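Local structure of CDA peptide synthetase I (Streptomyces coelicolor, 5DU9) at residues T390-V396 with D408-N412; A118-M122 with M382-S386. The protein belongs to the condensation-domain family of peptide synthetases and has the two-lobed alpha/beta fold of that family. The protein carries 1 engineered substitution. All coordinates share one frame. Residue numbers count along the deposited sequence, not the author numbering.

Contact 1 is part of a beta hairpin in the four-stranded mixed sheet. Contact 2 sets helix 114-126 against a strand of the six-stranded mixed sheet. Their centres lie about 15 Å apart. Strand 379-384 of contact 2 is followed in the chain by strand 393-398 of contact 1, so the chain passes from one sheet to the other between them. The two also touch, by packing and not by hydrogen bonds: D408 OD2 is 3.4 Å from S384 O, and E410 OE2 is 3.5 Å from S386 CA. S387, in the linking loop, lines the (2S)-2-amino-N-butyl-propanamide pocket. The N394 side chain is about 6 Å from that ligand, and the I385 side chain about 12 Å.

Contact 1. Residues T390-V396 with D408-N412; sequences TTDLNIV and DFEGN
Strands 393-396 and 408-411 run antiparallel, at 165°, with axes 4.7 Å apart. D408 pairs with V396 at a hydrogen-bonded position: D408 N to V396 O is 2.8 Å and V396 N to D408 O is 2.9 Å. Its OD1 bonds S245 OG. F409 faces I395 at a non-hydrogen-bonded position, CA to CA 4.9 Å. I395 (chi1 m, chi2 t) lays CG1 over the F409 ring face, a CH-pi contact 4.1 Å from CG1 to the ring centroid. L393 (chi1 t, chi2 p) brings CD1 to 3.9 Å from F409 CD2. L393 and F409 pack on helix 418-437 through L421, L424 and F428. These strands form the hairpin 393-398/404-411. Strand 363-366 lies beside 393-398 and strand 242-248 beside 404-411, making a mixed sheet of the condensation-domain fold. E410 forms the next hydrogen-bonded pair: N394 N to E410 O and E410 N to N394 O are both 2.8 Å. On the face carrying V396, D408, N394 and E410, N394 (chi1 m) gives ND2 to OE1 of E410 (chi1 m, chi2 t) at 2.9 Å. OE1 also bonds S387 OG, which ties the pair to the ligand-pocket loop. G411 sits opposite L393, CA to CA 4.6 Å, and G411 CA makes a CA-H...O contact of 3.5 Å with D392 O. N412 leaves the strand with chi1 t. N412 N bonds D392 O at 2.9 Å, N412 ND2 bonds T390 O at 2.9 Å, and its OD1 accepts from Q414 N. T390 OG1 accepts from D392 N at 3.0 Å, an ST turn.

Contact 2. Residues A118-M122 with M382-S386; sequences AQRWM and MRSIS
Residues 118-122 form an alpha-helical turn, with M122 N to A118 O at 3.0 Å. Residues 382-384 are extended, and the chain turns a corner at I385 (phi/psi -108/-48). I385 and S386 both face G35 of strand 33-40, a classic beta bulge. The closest CA pair is M122 to I385, 8.0 Å, so the backbones stay apart and the contact is made by side chains and one water. R383 (chi1 p, then t, t) reaches the helix. Its NH1 donates to Q119 OE1 at 3.2 Å, and R383 NH2 gives the same Q119 OE1 a weak bond of 3.4 Å. R383 NE makes a salt bridge with E39. Q119 (chi1 t, chi2 p) turns NE2 to D123 OD1. Q119 NE2 also donates weakly to the water, 3.1 Å, whose oxygen is 2.8 Å from its acceptor, I385 O. Next to this polar group, M122 (m, t, m) and I385 (m, m) make an apolar contact, M122 CE to I385 CD1 3.6 Å. M122 and R383 both touch L151 of strand 149-157. Helix 114-126 thus packs against the six-stranded mixed sheet of the condensation-domain fold.

Contact 1. Residues T390-V396 with D408-N412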
ATOM      1  N   THR A 390      10.426   5.098  -1.231  1.00 17.24           N
ATOM      2  CA  THR A 390      11.199   4.389  -0.225  1.00 18.83           C
ATOM      3  C   THR A 390      12.651   4.852  -0.196  1.00 18.34           C
ATOM      4  O   THR A 390      13.218   5.254  -1.216  1.00 19.38           O
ATOM      5  CB  THR A 390      11.147   2.859  -0.464  1.00 20.33           C
ATOM      6  OG1 THR A 390      11.861   2.175   0.574  1.00 21.61           O
ATOM      7  CG2 THR A 390      11.735   2.501  -1.814  1.00 17.43           C
ATOM      8  N   THR A 391      13.233   4.811   0.999  1.00 19.03           N
ATOM      9  CA  THR A 391      14.652   5.072   1.183  1.00 20.73           C
ATOM     10  C   THR A 391      15.476   3.811   0.930  1.00 19.86           C
ATOM     11  O   THR A 391      16.698   3.872   0.792  1.00 23.00           O
ATOM     12  CB  THR A 391      14.950   5.578   2.605  1.00 23.98           C
ATOM     13  OG1 THR A 391      14.498   4.615   3.564  1.00 20.46           O
ATOM     14  CG2 THR A 391      14.254   6.904   2.860  1.00 28.18           C
ATOM     15  N   ASP A 392      14.800   2.670   0.866  1.00 18.68           N
ATOM     16  CA  ASP A 392      15.484   1.391   0.743  1.00 21.49           C
ATOM     17  C   ASP A 392      14.630   0.402  -0.054  1.00 17.83           C
ATOM     18  O   ASP A 392      14.767   0.305  -1.273  1.00 22.04           O
ATOM     19  CB  ASP A 392      15.815   0.847   2.141  1.00 24.34           C
ATOM     20  CG  ASP A 392      16.273  -0.599   2.125  1.00 34.06           C
ATOM     21  OD1 ASP A 392      17.065  -0.965   1.238  1.00 28.30           O
ATOM     22  OD2 ASP A 392      15.835  -1.372   3.003  1.00 43.46           O
ATOM     23  N   LEU A 393      13.741  -0.309   0.628  1.00 16.61           N
ATOM     24  CA  LEU A 393      12.985  -1.393   0.002  1.00 15.98           C
ATOM     25  C   LEU A 393      11.585  -1.553   0.582  1.00 19.50           C
ATOM     26  O   LEU A 393      11.412  -1.562   1.801  1.00 17.67           O
ATOM     27  CB  LEU A 393      13.754  -2.713   0.154  1.00 20.76           C
ATOM     28  CG  LEU A 393      13.134  -3.978  -0.447  1.00 17.53           C
ATOM     29  CD1 LEU A 393      13.174  -3.941  -1.965  1.00 17.66           C
ATOM     30  CD2 LEU A 393      13.854  -5.212   0.083  1.00 18.67           C
ATOM     31  N   ASN A 394      10.590  -1.676  -0.296  1.00 14.61           N
ATOM     32  CA  ASN A 394       9.271  -2.164   0.093  1.00 14.94           C
ATOM     33  C   ASN A 394       9.091  -3.554  -0.472  1.00 14.72           C
ATOM     34  O   ASN A 394       9.451  -3.807  -1.624  1.00 17.97           O
ATOM     35  CB  ASN A 394       8.122  -1.286  -0.425  1.00 17.75           C
ATOM     36  CG  ASN A 394       8.303   0.178  -0.125  1.00 19.24           C
ATOM     37  OD1 ASN A 394       8.728   0.560   0.967  1.00 20.45           O
ATOM     38  ND2 ASN A 394       7.953   1.022  -1.096  1.00 19.32           N
ATOM     39  N   ILE A 395       8.521  -4.439   0.334  1.00 12.23           N
ATOM     40  CA  ILE A 395       8.129  -5.765  -0.115  1.00 12.00           C
ATOM     41  C   ILE A 395       6.613  -5.837  -0.044  1.00 13.88           C
ATOM     42  O   ILE A 395       6.038  -5.799   1.035  1.00 14.80           O
ATOM     43  CB  ILE A 395       8.761  -6.873   0.743  1.00 12.49           C
ATOM     44  CG1 ILE A 395      10.286  -6.794   0.637  1.00 14.67           C
ATOM     45  CG2 ILE A 395       8.259  -8.240   0.297  1.00 15.72           C
ATOM     46  CD1 ILE A 395      11.025  -7.721   1.571  1.00 14.25           C
ATOM     47  N   VAL A 396       5.976  -5.929  -1.205  1.00 11.52           N
ATOM     48  CA  VAL A 396       4.526  -5.864  -1.299  1.00 11.37           C
ATOM     49  C   VAL A 396       3.991  -7.194  -1.810  1.00 13.18           C
ATOM     50  O   VAL A 396       4.449  -7.702  -2.834  1.00 15.22           O
ATOM     51  CB  VAL A 396       4.080  -4.725  -2.237  1.00 13.24           C
ATOM     52  CG1 VAL A 396       2.563  -4.579  -2.229  1.00 14.92           C
ATOM     53  CG2 VAL A 396       4.749  -3.412  -1.836  1.00 14.04           C
ATOM     54  N   ASP A 408       6.018  -7.967  -5.083  1.00 13.62           N
ATOM     55  CA  ASP A 408       6.689  -6.806  -5.656  1.00 15.19           C
ATOM     56  C   ASP A 408       7.816  -6.347  -4.744  1.00 13.93           C
ATOM     57  O   ASP A 408       7.597  -6.083  -3.559  1.00 16.91           O
ATOM     58  CB  ASP A 408       5.703  -5.656  -5.876  1.00 18.34           C
ATOM     59  CG  ASP A 408       4.867  -5.828  -7.132  1.00 24.92           C
ATOM     60  OD1 ASP A 408       4.596  -6.979  -7.514  1.00 22.31           O
ATOM     61  OD2 ASP A 408       4.492  -4.804  -7.743  1.00 35.48           O
ATOM     62  N   PHE A 409       9.022  -6.281  -5.294  1.00 14.83           N
ATOM     63  CA  PHE A 409      10.141  -5.645  -4.617  1.00 15.11           C
ATOM     64  C   PHE A 409      10.282  -4.243  -5.180  1.00 15.73           C
ATOM     65  O   PHE A 409      10.569  -4.065  -6.362  1.00 17.37           O
ATOM     66  CB  PHE A 409      11.435  -6.442  -4.797  1.00 15.91           C
ATOM     67  CG  PHE A 409      11.662  -7.479  -3.729  1.00 15.37           C
ATOM     68  CD1 PHE A 409      10.621  -8.275  -3.282  1.00 14.46           C
ATOM     69  CD2 PHE A 409      12.923  -7.668  -3.184  1.00 17.42           C
ATOM     70  CE1 PHE A 409      10.828  -9.230  -2.300  1.00 15.98           C
ATOM     71  CE2 PHE A 409      13.135  -8.621  -2.200  1.00 16.16           C
ATOM     72  CZ  PHE A 409      12.088  -9.402  -1.761  1.00 14.84           C
ATOM     73  N   GLU A 410      10.045  -3.257  -4.325  1.00 15.69           N
ATOM     74  CA  GLU A 410      10.113  -1.855  -4.705  1.00 15.89           C
ATOM     75  C   GLU A 410      11.364  -1.243  -4.101  1.00 16.67           C
ATOM     76  O   GLU A 410      11.409  -0.977  -2.899  1.00 18.71           O
ATOM     77  CB  GLU A 410       8.864  -1.112  -4.230  1.00 15.13           C
ATOM     78  CG  GLU A 410       7.557  -1.787  -4.615  1.00 14.51           C
ATOM     79  CD  GLU A 410       6.333  -0.990  -4.194  1.00 15.48           C
ATOM     80  OE1 GLU A 410       6.402  -0.286  -3.167  1.00 18.80           O
ATOM     81  OE2 GLU A 410       5.296  -1.072  -4.889  1.00 18.27           O
ATOM     82  N   GLY A 411      12.374  -1.031  -4.935  1.00 17.76           N
ATOM     83  CA  GLY A 411      13.672  -0.574  -4.471  1.00 18.63           C
ATOM     84  C   GLY A 411      13.970   0.871  -4.806  1.00 21.84           C
ATOM     85  O   GLY A 411      13.672   1.341  -5.905  1.00 21.43           O
ATOM     86  N   ASN A 412      14.566   1.577  -3.848  1.00 19.86           N
ATOM     87  CA  ASN A 412      15.120   2.897  -4.102  1.00 22.89           C
ATOM     88  C   ASN A 412      16.152   2.785  -5.227  1.00 23.67           C
ATOM     89  O   ASN A 412      17.079   1.983  -5.134  1.00 25.67           O
ATOM     90  CB  ASN A 412      15.752   3.466  -2.829  1.00 21.35           C
ATOM     91  CG  ASN A 412      16.353   4.849  -3.036  1.00 22.72           C
ATOM     92  OD1 ASN A 412      17.294   5.024  -3.807  1.00 25.12           O
ATOM     93  ND2 ASN A 412      15.812   5.836  -2.336  1.00 23.74           N
TER

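Contact 2. Residues A118-M122 with M382-S386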
ATOM      1  N   ALA A 118       1.266  -1.445 -21.741  1.00 23.35           N
ATOM      2  CA  ALA A 118       0.431  -0.922 -20.673  1.00 21.06           C
ATOM      3  C   ALA A 118       1.285  -0.544 -19.466  1.00 20.62           C
ATOM      4  O   ALA A 118       1.082   0.505 -18.858  1.00 21.76           O
ATOM      5  CB  ALA A 118      -0.626  -1.939 -20.279  1.00 24.54           C
ATOM      6  N   GLN A 119       2.247  -1.400 -19.130  1.00 22.86           N
ATOM      7  CA  GLN A 119       3.132  -1.143 -18.000  1.00 20.70           C
ATOM      8  C   GLN A 119       3.950   0.116 -18.249  1.00 19.89           C
ATOM      9  O   GLN A 119       4.118   0.945 -17.356  1.00 22.86           O
ATOM     10  CB  GLN A 119       4.062  -2.337 -17.753  1.00 22.42           C
ATOM     11  CG  GLN A 119       5.010  -2.158 -16.562  1.00 23.63           C
ATOM     12  CD  GLN A 119       4.283  -2.142 -15.224  1.00 22.37           C
ATOM     13  OE1 GLN A 119       3.522  -3.056 -14.908  1.00 26.12           O
ATOM     14  NE2 GLN A 119       4.520  -1.102 -14.435  1.00 23.70           N
ATOM     15  N   ARG A 120       4.454   0.250 -19.471  1.00 24.59           N
ATOM     16  CA  ARG A 120       5.234   1.418 -19.856  1.00 22.33           C
ATOM     17  C   ARG A 120       4.392   2.687 -19.731  1.00 26.69           C
ATOM     18  O   ARG A 120       4.883   3.723 -19.284  1.00 24.07           O
ATOM     19  CB  ARG A 120       5.760   1.263 -21.284  1.00 24.47           C
ATOM     20  CG  ARG A 120       6.597   2.436 -21.760  1.00 33.05           C
ATOM     21  CD  ARG A 120       7.241   2.159 -23.107  1.00 38.61           C
ATOM     22  NE  ARG A 120       7.861   3.359 -23.660  1.00 48.40           N
ATOM     23  CZ  ARG A 120       7.183   4.378 -24.180  1.00 53.22           C
ATOM     24  NH1 ARG A 120       5.857   4.348 -24.217  1.00 47.55           N
ATOM     25  NH2 ARG A 120       7.830   5.430 -24.660  1.00 49.02           N
ATOM     26  N   TRP A 121       3.122   2.598 -20.114  1.00 23.11           N
ATOM     27  CA  TRP A 121       2.217   3.741 -20.022  1.00 23.61           C
ATOM     28  C   TRP A 121       1.999   4.146 -18.570  1.00 19.40           C
ATOM     29  O   TRP A 121       2.028   5.333 -18.231  1.00 21.93           O
ATOM     30  CB  TRP A 121       0.870   3.422 -20.678  1.00 23.96           C
ATOM     31  CG  TRP A 121       0.050   4.644 -20.970  1.00 23.44           C
ATOM     32  CD1 TRP A 121      -0.064   5.284 -22.169  1.00 22.88           C
ATOM     33  CD2 TRP A 121      -0.762   5.377 -20.045  1.00 20.45           C
ATOM     34  NE1 TRP A 121      -0.899   6.370 -22.049  1.00 22.87           N
ATOM     35  CE2 TRP A 121      -1.336   6.450 -20.755  1.00 21.38           C
ATOM     36  CE3 TRP A 121      -1.056   5.233 -18.685  1.00 18.37           C
ATOM     37  CZ2 TRP A 121      -2.192   7.369 -20.152  1.00 21.42           C
ATOM     38  CZ3 TRP A 121      -1.901   6.150 -18.091  1.00 19.83           C
ATOM     39  CH2 TRP A 121      -2.459   7.203 -18.825  1.00 20.73           C
ATOM     40  N   MET A 122       1.776   3.154 -17.713  1.00 18.61           N
ATOM     41  CA  MET A 122       1.534   3.409 -16.300  1.00 18.53           C
ATOM     42  C   MET A 122       2.778   3.989 -15.628  1.00 16.44           C
ATOM     43  O   MET A 122       2.678   4.888 -14.796  1.00 20.82           O
ATOM     44  CB  MET A 122       1.094   2.124 -15.594  1.00 16.87           C
ATOM     45  CG  MET A 122      -0.277   1.626 -16.034  1.00 15.70           C
ATOM     46  SD  MET A 122      -0.861   0.184 -15.120  1.00 18.32           S
ATOM     47  CE  MET A 122       0.215  -1.096 -15.753  1.00 21.15           C
ATOM     48  N   MET A 382      -6.836  -7.303  -8.494  1.00 22.81           N
ATOM     49  CA  MET A 382      -5.993  -6.146  -8.216  1.00 23.18           C
ATOM     50  C   MET A 382      -4.519  -6.529  -8.183  1.00 22.12           C
ATOM     51  O   MET A 382      -4.156  -7.592  -7.681  1.00 29.78           O
ATOM     52  CB  MET A 382      -6.397  -5.506  -6.885  1.00 23.94           C
ATOM     53  CG  MET A 382      -5.615  -4.244  -6.532  1.00 28.10           C
ATOM     54  SD  MET A 382      -6.329  -3.391  -5.110  1.00 40.60           S
ATOM     55  CE  MET A 382      -4.983  -2.292  -4.669  1.00 33.90           C
ATOM     56  N   ARG A 383      -3.673  -5.665  -8.734  1.00 21.36           N
ATOM     57  CA  ARG A 383      -2.240  -5.791  -8.517  1.00 23.31           C
ATOM     58  C   ARG A 383      -1.621  -4.417  -8.317  1.00 23.92           C
ATOM     59  O   ARG A 383      -2.078  -3.411  -8.869  1.00 23.50           O
ATOM     60  CB  ARG A 383      -1.555  -6.546  -9.665  1.00 35.18           C
ATOM     61  CG  ARG A 383      -1.283  -5.774 -10.946  1.00 41.58           C
ATOM     62  CD  ARG A 383      -0.301  -6.560 -11.812  1.00 40.74           C
ATOM     63  NE  ARG A 383      -0.216  -6.066 -13.186  1.00 41.60           N
ATOM     64  CZ  ARG A 383       0.765  -5.305 -13.670  1.00 32.38           C
ATOM     65  NH1 ARG A 383       1.782  -4.924 -12.903  1.00 53.57           N
ATOM     66  NH2 ARG A 383       0.730  -4.922 -14.939  1.00 39.18           N
ATOM     67  N   SER A 384      -0.582  -4.396  -7.499  1.00 20.86           N
ATOM     68  CA  SER A 384       0.091  -3.161  -7.135  1.00 20.41           C
ATOM     69  C   SER A 384       0.986  -2.686  -8.273  1.00 20.84           C
ATOM     70  O   SER A 384       1.586  -3.497  -8.979  1.00 21.72           O
ATOM     71  CB  SER A 384       0.905  -3.375  -5.855  1.00 20.25           C
ATOM     72  OG  SER A 384       1.543  -2.183  -5.443  1.00 19.00           O
ATOM     73  N   ILE A 385       1.056  -1.372  -8.466  1.00 18.80           N
ATOM     74  CA  ILE A 385       1.967  -0.785  -9.448  1.00 17.22           C
ATOM     75  C   ILE A 385       3.103  -0.086  -8.715  1.00 19.98           C
ATOM     76  O   ILE A 385       4.274  -0.276  -9.043  1.00 25.18           O
ATOM     77  CB  ILE A 385       1.241   0.210 -10.386  1.00 21.70           C
ATOM     78  CG1 ILE A 385       0.217  -0.524 -11.260  1.00 23.72           C
ATOM     79  CG2 ILE A 385       2.236   0.964 -11.265  1.00 25.23           C
ATOM     80  CD1 ILE A 385       0.808  -1.568 -12.204  1.00 24.65           C
ATOM     81  N   SER A 386       2.746   0.724  -7.725  1.00 20.34           N
ATOM     82  CA  SER A 386       3.723   1.362  -6.855  1.00 17.38           C
ATOM     83  C   SER A 386       3.035   1.774  -5.562  1.00 18.41           C
ATOM     84  O   SER A 386       2.080   2.541  -5.586  1.00 19.06           O
ATOM     85  CB  SER A 386       4.358   2.571  -7.535  1.00 26.04           C
ATOM     86  OG  SER A 386       5.323   3.171  -6.691  1.00 29.11           O
TER
HETATM   87  O   HOH W   1       5.021  -1.472 -11.441  1.00 26.29           O